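Local atomic coordinates of alanine glyoxylate transaminase (Thermococcus litoralis, PDB entry 2ZC0), a protein that probably transfers the amino group of alanine to glyoxylate, using pyridoxal 5'-phosphate as its cofactor and working as a homodimer. Residues L111-R116 with Q273-C278; T251-G256 with A281-I286. All coordinates share one frame; numbering follows the deposited sequence.

Interaction 1 (L111-R116 with Q273-C278)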
loop_
_atom_site.group_PDB
_atom_site.type_symbol
_atom_site.label_atom_id
_atom_site.label_comp_id
_atom_site.label_asym_id
_atom_site.label_seq_id
_atom_site.Cartn_x
_atom_site.Cartn_y
_atom_site.Cartn_z
ATOM N N LEU A 111 6.603 13.180 14.176
ATOM C CA LEU A 111 5.392 12.367 14.081
ATOM C C LEU A 111 5.210 11.766 12.672
ATOM O O LEU A 111 4.687 10.667 12.535
ATOM C CB LEU A 111 4.167 13.211 14.461
ATOM C CG LEU A 111 3.511 13.173 15.863
ATOM C CD1 LEU A 111 4.183 12.180 16.785
ATOM C CD2 LEU A 111 3.525 14.575 16.451
ATOM N N ASP A 112 5.631 12.488 11.636
ATOM C CA ASP A 112 5.522 12.000 10.263
ATOM C C ASP A 112 6.565 10.891 10.042
ATOM O O ASP A 112 6.265 9.840 9.469
ATOM C CB ASP A 112 5.740 13.166 9.283
ATOM C CG ASP A 112 5.799 12.718 7.829
ATOM O OD1 ASP A 112 6.927 12.587 7.309
ATOM O OD2 ASP A 112 4.739 12.489 7.217
ATOM N N LEU A 113 7.782 11.123 10.519
ATOM C CA LEU A 113 8.834 10.126 10.402
ATOM C C LEU A 113 8.395 8.823 11.093
ATOM O O LEU A 113 8.540 7.739 10.530
ATOM C CB LEU A 113 10.140 10.674 11.008
ATOM C CG LEU A 113 11.191 11.135 9.976
ATOM C CD1 LEU A 113 10.518 11.848 8.837
ATOM C CD2 LEU A 113 12.251 12.021 10.631
ATOM N N LEU A 114 7.823 8.936 12.292
ATOM C CA LEU A 114 7.349 7.766 13.019
ATOM C C LEU A 114 6.191 7.053 12.303
ATOM O O LEU A 114 6.127 5.825 12.281
ATOM C CB LEU A 114 6.882 8.149 14.436
ATOM C CG LEU A 114 7.820 8.069 15.663
ATOM C CD1 LEU A 114 9.134 7.331 15.324
ATOM C CD2 LEU A 114 8.078 9.456 16.165
ATOM N N GLY A 115 5.258 7.816 11.742
ATOM C CA GLY A 115 4.137 7.193 11.070
ATOM C C GLY A 115 4.581 6.390 9.867
ATOM O O GLY A 115 4.051 5.314 9.576
ATOM N N ARG A 116 5.574 6.908 9.165
ATOM C CA ARG A 116 6.066 6.229 7.985
ATOM C C ARG A 116 6.738 4.893 8.297
ATOM O O ARG A 116 6.668 3.960 7.513
ATOM C CB ARG A 116 7.007 7.159 7.229
ATOM C CG ARG A 116 6.293 8.415 6.750
ATOM C CD ARG A 116 7.217 9.265 5.900
ATOM N NE ARG A 116 7.905 8.413 4.934
ATOM C CZ ARG A 116 8.447 8.834 3.799
ATOM N NH1 ARG A 116 8.377 10.127 3.476
ATOM N NH2 ARG A 116 9.053 7.948 3.006
ATOM N N GLN A 273 17.573 11.050 5.957
ATOM C CA GLN A 273 18.313 11.926 5.046
ATOM C C GLN A 273 17.542 12.171 3.731
ATOM O O GLN A 273 17.472 13.303 3.266
ATOM C CB GLN A 273 19.734 11.387 4.778
ATOM C CG GLN A 273 20.628 12.382 3.984
ATOM C CD GLN A 273 22.120 12.014 3.967
ATOM O OE1 GLN A 273 22.897 12.439 4.833
ATOM N NE2 GLN A 273 22.523 11.226 2.969
ATOM N N PRO A 274 16.934 11.123 3.138
ATOM C CA PRO A 274 16.180 11.303 1.886
ATOM C C PRO A 274 14.815 12.012 2.023
ATOM O O PRO A 274 14.126 12.228 1.019
ATOM C CB PRO A 274 16.032 9.879 1.336
ATOM C CG PRO A 274 17.162 9.120 1.980
ATOM C CD PRO A 274 17.235 9.699 3.374
ATOM N N ILE A 275 14.378 12.353 3.233
ATOM C CA ILE A 275 13.115 13.078 3.296
ATOM C C ILE A 275 13.287 14.546 3.705
ATOM O O ILE A 275 12.634 15.406 3.128
ATOM C CB ILE A 275 12.023 12.374 4.167
ATOM C CG1 ILE A 275 11.574 13.305 5.280
ATOM C CG2 ILE A 275 12.501 11.041 4.676
ATOM C CD1 ILE A 275 10.251 12.917 5.833
ATOM N N ASP A 276 14.154 14.845 4.674
ATOM C CA ASP A 276 14.411 16.250 5.026
ATOM C C ASP A 276 15.909 16.587 4.982
ATOM O O ASP A 276 16.279 17.750 5.007
ATOM C CB ASP A 276 13.851 16.630 6.418
ATOM C CG ASP A 276 14.581 15.956 7.571
ATOM O OD1 ASP A 276 15.802 15.754 7.488
ATOM O OD2 ASP A 276 13.928 15.650 8.589
ATOM N N PHE A 277 16.743 15.557 4.866
ATOM C CA PHE A 277 18.207 15.663 4.860
ATOM C C PHE A 277 18.659 15.944 6.290
ATOM O O PHE A 277 19.400 15.163 6.880
ATOM C CB PHE A 277 18.744 16.753 3.915
ATOM C CG PHE A 277 20.090 16.406 3.324
ATOM C CD1 PHE A 277 20.193 15.953 2.010
ATOM C CD2 PHE A 277 21.246 16.440 4.108
ATOM C CE1 PHE A 277 21.419 15.536 1.486
ATOM C CE2 PHE A 277 22.480 16.022 3.590
ATOM C CZ PHE A 277 22.565 15.570 2.278
ATOM N N CYS A 278 18.210 17.062 6.845
ATOM C CA CYS A 278 18.519 17.393 8.235
ATOM C C CYS A 278 17.736 18.614 8.664
ATOM O O CYS A 278 17.230 19.362 7.835
ATOM C CB CYS A 278 20.020 17.659 8.443
ATOM S SG CYS A 278 20.635 19.159 7.676
#

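Interaction 2 (T251-G256 with A281-I286). With PMP (4'-deoxy-4'-aminopyridoxal-5'-phosphate), chain F.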
loop_
_atom_site.group_PDB
_atom_site.type_symbol
_atom_site.label_atom_id
_atom_site.label_comp_id
_atom_site.label_asym_id
_atom_site.label_seq_id
_atom_site.Cartn_x
_atom_site.Cartn_y
_atom_site.Cartn_z
ATOM N N THR A 251 8.298 28.651 17.622
ATOM C CA THR A 251 7.591 27.713 16.779
ATOM C C THR A 251 8.042 27.660 15.304
ATOM O O THR A 251 7.798 26.667 14.623
ATOM C CB THR A 251 6.096 28.027 16.876
ATOM O OG1 THR A 251 5.346 26.810 16.916
ATOM C CG2 THR A 251 5.663 28.871 15.728
ATOM N N GLY A 252 8.710 28.707 14.822
ATOM C CA GLY A 252 9.153 28.727 13.436
ATOM C C GLY A 252 10.570 28.224 13.144
ATOM O O GLY A 252 10.989 28.216 11.988
ATOM N N PHE A 253 11.299 27.802 14.181
ATOM C CA PHE A 253 12.666 27.307 14.022
ATOM C C PHE A 253 12.666 25.861 13.503
ATOM O O PHE A 253 13.645 25.393 12.923
ATOM C CB PHE A 253 13.443 27.400 15.355
ATOM C CG PHE A 253 13.852 28.810 15.729
ATOM C CD1 PHE A 253 14.863 29.467 15.028
ATOM C CD2 PHE A 253 13.194 29.496 16.750
ATOM C CE1 PHE A 253 15.212 30.793 15.333
ATOM C CE2 PHE A 253 13.534 30.823 17.064
ATOM C CZ PHE A 253 14.547 31.473 16.351
ATOM N N ARG A 254 11.561 25.155 13.712
ATOM C CA ARG A 254 11.441 23.780 13.237
ATOM C C ARG A 254 12.492 22.887 13.903
ATOM O O ARG A 254 13.258 22.220 13.216
ATOM C CB ARG A 254 11.631 23.719 11.697
ATOM C CG ARG A 254 10.755 24.673 10.850
ATOM C CD ARG A 254 9.302 24.215 10.805
ATOM N NE ARG A 254 8.709 24.338 12.119
ATOM C CZ ARG A 254 7.896 23.456 12.687
ATOM N NH1 ARG A 254 7.440 23.707 13.911
ATOM N NH2 ARG A 254 7.532 22.344 12.050
ATOM N N ILE A 255 12.538 22.893 15.233
ATOM C CA ILE A 255 13.484 22.062 15.983
ATOM C C ILE A 255 12.713 21.136 16.920
ATOM O O ILE A 255 12.181 21.563 17.952
ATOM C CB ILE A 255 14.484 22.900 16.824
ATOM C CG1 ILE A 255 15.515 23.577 15.912
ATOM C CG2 ILE A 255 15.241 21.985 17.805
ATOM C CD1 ILE A 255 16.396 22.602 15.126
ATOM N N GLY A 256 12.643 19.867 16.529
ATOM C CA GLY A 256 11.939 18.873 17.309
ATOM C C GLY A 256 12.775 17.613 17.398
ATOM O O GLY A 256 13.905 17.571 16.899
ATOM N N ALA A 281 20.449 23.956 10.165
ATOM C CA ALA A 281 21.685 24.136 10.922
ATOM C C ALA A 281 21.612 25.344 11.853
ATOM O O ALA A 281 21.984 25.255 13.031
ATOM C CB ALA A 281 22.865 24.285 9.973
ATOM N N ILE A 282 21.135 26.469 11.332
ATOM C CA ILE A 282 21.029 27.667 12.149
ATOM C C ILE A 282 20.132 27.439 13.357
ATOM O O ILE A 282 20.462 27.857 14.460
ATOM C CB ILE A 282 20.450 28.856 11.375
ATOM C CG1 ILE A 282 19.127 28.457 10.738
ATOM C CG2 ILE A 282 21.456 29.349 10.348
ATOM C CD1 ILE A 282 18.458 29.588 10.032
ATOM N N SER A 283 19.001 26.774 13.160
ATOM C CA SER A 283 18.090 26.533 14.268
ATOM C C SER A 283 18.719 25.608 15.294
ATOM O O SER A 283 18.493 25.754 16.498
ATOM C CB SER A 283 16.784 25.923 13.770
ATOM O OG SER A 283 16.179 26.746 12.789
ATOM N N GLN A 284 19.515 24.657 14.822
ATOM C CA GLN A 284 20.149 23.716 15.733
ATOM C C GLN A 284 21.207 24.428 16.579
ATOM O O GLN A 284 21.256 24.264 17.797
ATOM C CB GLN A 284 20.786 22.555 14.956
ATOM C CG GLN A 284 19.798 21.630 14.229
ATOM C CD GLN A 284 20.487 20.402 13.666
ATOM O OE1 GLN A 284 20.457 20.151 12.450
ATOM N NE2 GLN A 284 21.118 19.626 14.547
ATOM N N TYR A 285 22.047 25.225 15.931
ATOM C CA TYR A 285 23.090 25.949 16.638
ATOM C C TYR A 285 22.500 27.007 17.574
ATOM O O TYR A 285 22.970 27.173 18.700
ATOM C CB TYR A 285 24.074 26.559 15.631
ATOM C CG TYR A 285 25.155 25.580 15.226
ATOM C CD1 TYR A 285 26.087 25.134 16.157
ATOM C CD2 TYR A 285 25.219 25.064 13.929
ATOM C CE1 TYR A 285 27.056 24.197 15.821
ATOM C CE2 TYR A 285 26.188 24.120 13.578
ATOM C CZ TYR A 285 27.102 23.692 14.537
ATOM O OH TYR A 285 28.054 22.743 14.229
ATOM N N ILE A 286 21.460 27.700 17.116
ATOM C CA ILE A 286 20.799 28.698 17.948
ATOM C C ILE A 286 20.300 28.012 19.224
ATOM O O ILE A 286 20.452 28.540 20.330
ATOM C CB ILE A 286 19.588 29.341 17.232
ATOM C CG1 ILE A 286 20.054 30.302 16.135
ATOM C CG2 ILE A 286 18.726 30.100 18.241
ATOM C CD1 ILE A 286 18.905 31.040 15.462
HETATM N N1 PMP F . 2.221 18.260 18.836
HETATM C C2 PMP F . 1.196 19.022 19.278
HETATM C C2A PMP F . 0.215 18.363 20.250
HETATM C C3 PMP F . 1.046 20.372 18.863
HETATM O O3 PMP F . -0.022 21.123 19.335
HETATM C C4 PMP F . 2.010 20.929 17.941
HETATM C C4A PMP F . 1.841 22.394 17.497
HETATM N N4A PMP F . 1.627 22.544 16.057
HETATM C C5 PMP F . 3.157 20.013 17.468
HETATM C C6 PMP F . 3.207 18.683 17.951
HETATM C C5A PMP F . 4.252 20.482 16.492
HETATM O O4P PMP F . 4.849 21.274 16.985
HETATM P P PMP F . 6.105 21.777 16.004
HETATM O O1P PMP F . 7.878 21.388 16.555
HETATM O O2P PMP F . 5.961 23.682 15.970
HETATM O O3P PMP F . 5.968 21.174 14.299
#

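Interaction 1 (L111-R116 with Q273-C278)
I275 reaches from the loop after helix 262-272 to touch D112, L113 and R116, one flank of helix 106-118, in the large cofactor-binding domain of a class-I, fold-type I aminotransferase. The apolar part of the contact is made with L113. Its isobutyl end and the end of I275 cross obliquely, L113 CD1 standing 4.0 Å from I275 CG1; the two terminal methyls are modelled too close for their exact spacing to be trusted. L113 also packs on I258 and K272 of its own subunit.

Against the polar side chains I275 offers hydrocarbon alone. D112, with CG anti to the backbone N (chi1 174°), slides past it in the opposite sense and brings OD1 to 3.7 Å from I275 CD1. R116 comes tip to tip with the isoleucine, NH1 lying 4.1 Å from I275 CD1, a contact of nitrogen with methyl and not a polar bond. Both charges find their mates across the dimer interface: D112 OD2 bridges to R116 of the second subunit and R116 NH1 to D112 of the second subunit, a reciprocal pair alongside which I275 lies.

D276 faces the helix more distantly. OD1 is held by a salt bridge to K272, while its backbone O accepts a weak hydrogen bond from R254 of the second subunit. Its OD2 comes no nearer to the helix than 4.5 Å, from L113 CD2.

Interaction 2 (T251-G256 with A281-I286)
F253 runs along S283 and ends on I286, joining the cofactor-binding loop to the first turns of helix 281-292. Its CB lies 3.8 Å from S283 OG. Further out, CD1 meets the same hydroxyl, which sits at the ring edge in the ring plane. At the far end CE1 reaches I286 CD1 at 3.7 Å, the two side chains crossing at about a right angle. The backbone adds the polar link: S283 OG donates to F253 O over 2.9 Å, in the carbonyl plane and on a lone pair (C=O...OG angle 123°). I255 presses in beside it, with CG1 3.4 Å from S283 CB, a tight fit, and CD1 on Q284 CG.

Between F253 and I255, R254 takes a left-handed backbone conformation and its side chain leads off to the PMP phosphate. NH2 donates to PMP O3P over 3.0 Å, and NH1 bonds to T251 O (3.1 Å, 154°), bracing the guanidinium. An alanine here would probably leave PMP O3P without this cationic donor and T251 O without its N-H partner. The serine bond thus satisfies a buried carbonyl next to the phosphate-binding arginine, whose positive charge is likely to offset the phosphate's negative charge.

In the fold
Helix 106-118 comes first, its opening residues in the cofactor pocket, and carries 111-116. The chain then lays down most of the central mixed sheet before reaching 251-256, the end of the loop joining antiparallel strands 239-244 and 256-259. Helix 262-272 follows, and its trailing loop, 273-278, returns to 111-116: interaction 1 closes a loop of 156 intervening residues. Soon after, 281-286 turns back to 251-256, so interaction 2 closes a far shorter loop of 24. The two cross along the chain. Their centres lie 16 Å apart, and together they tie helix 106-118, which packs on the sheet, and helix 281-292, which packs on helix 51-64, to connecting loops, both contacts bordering the second subunit.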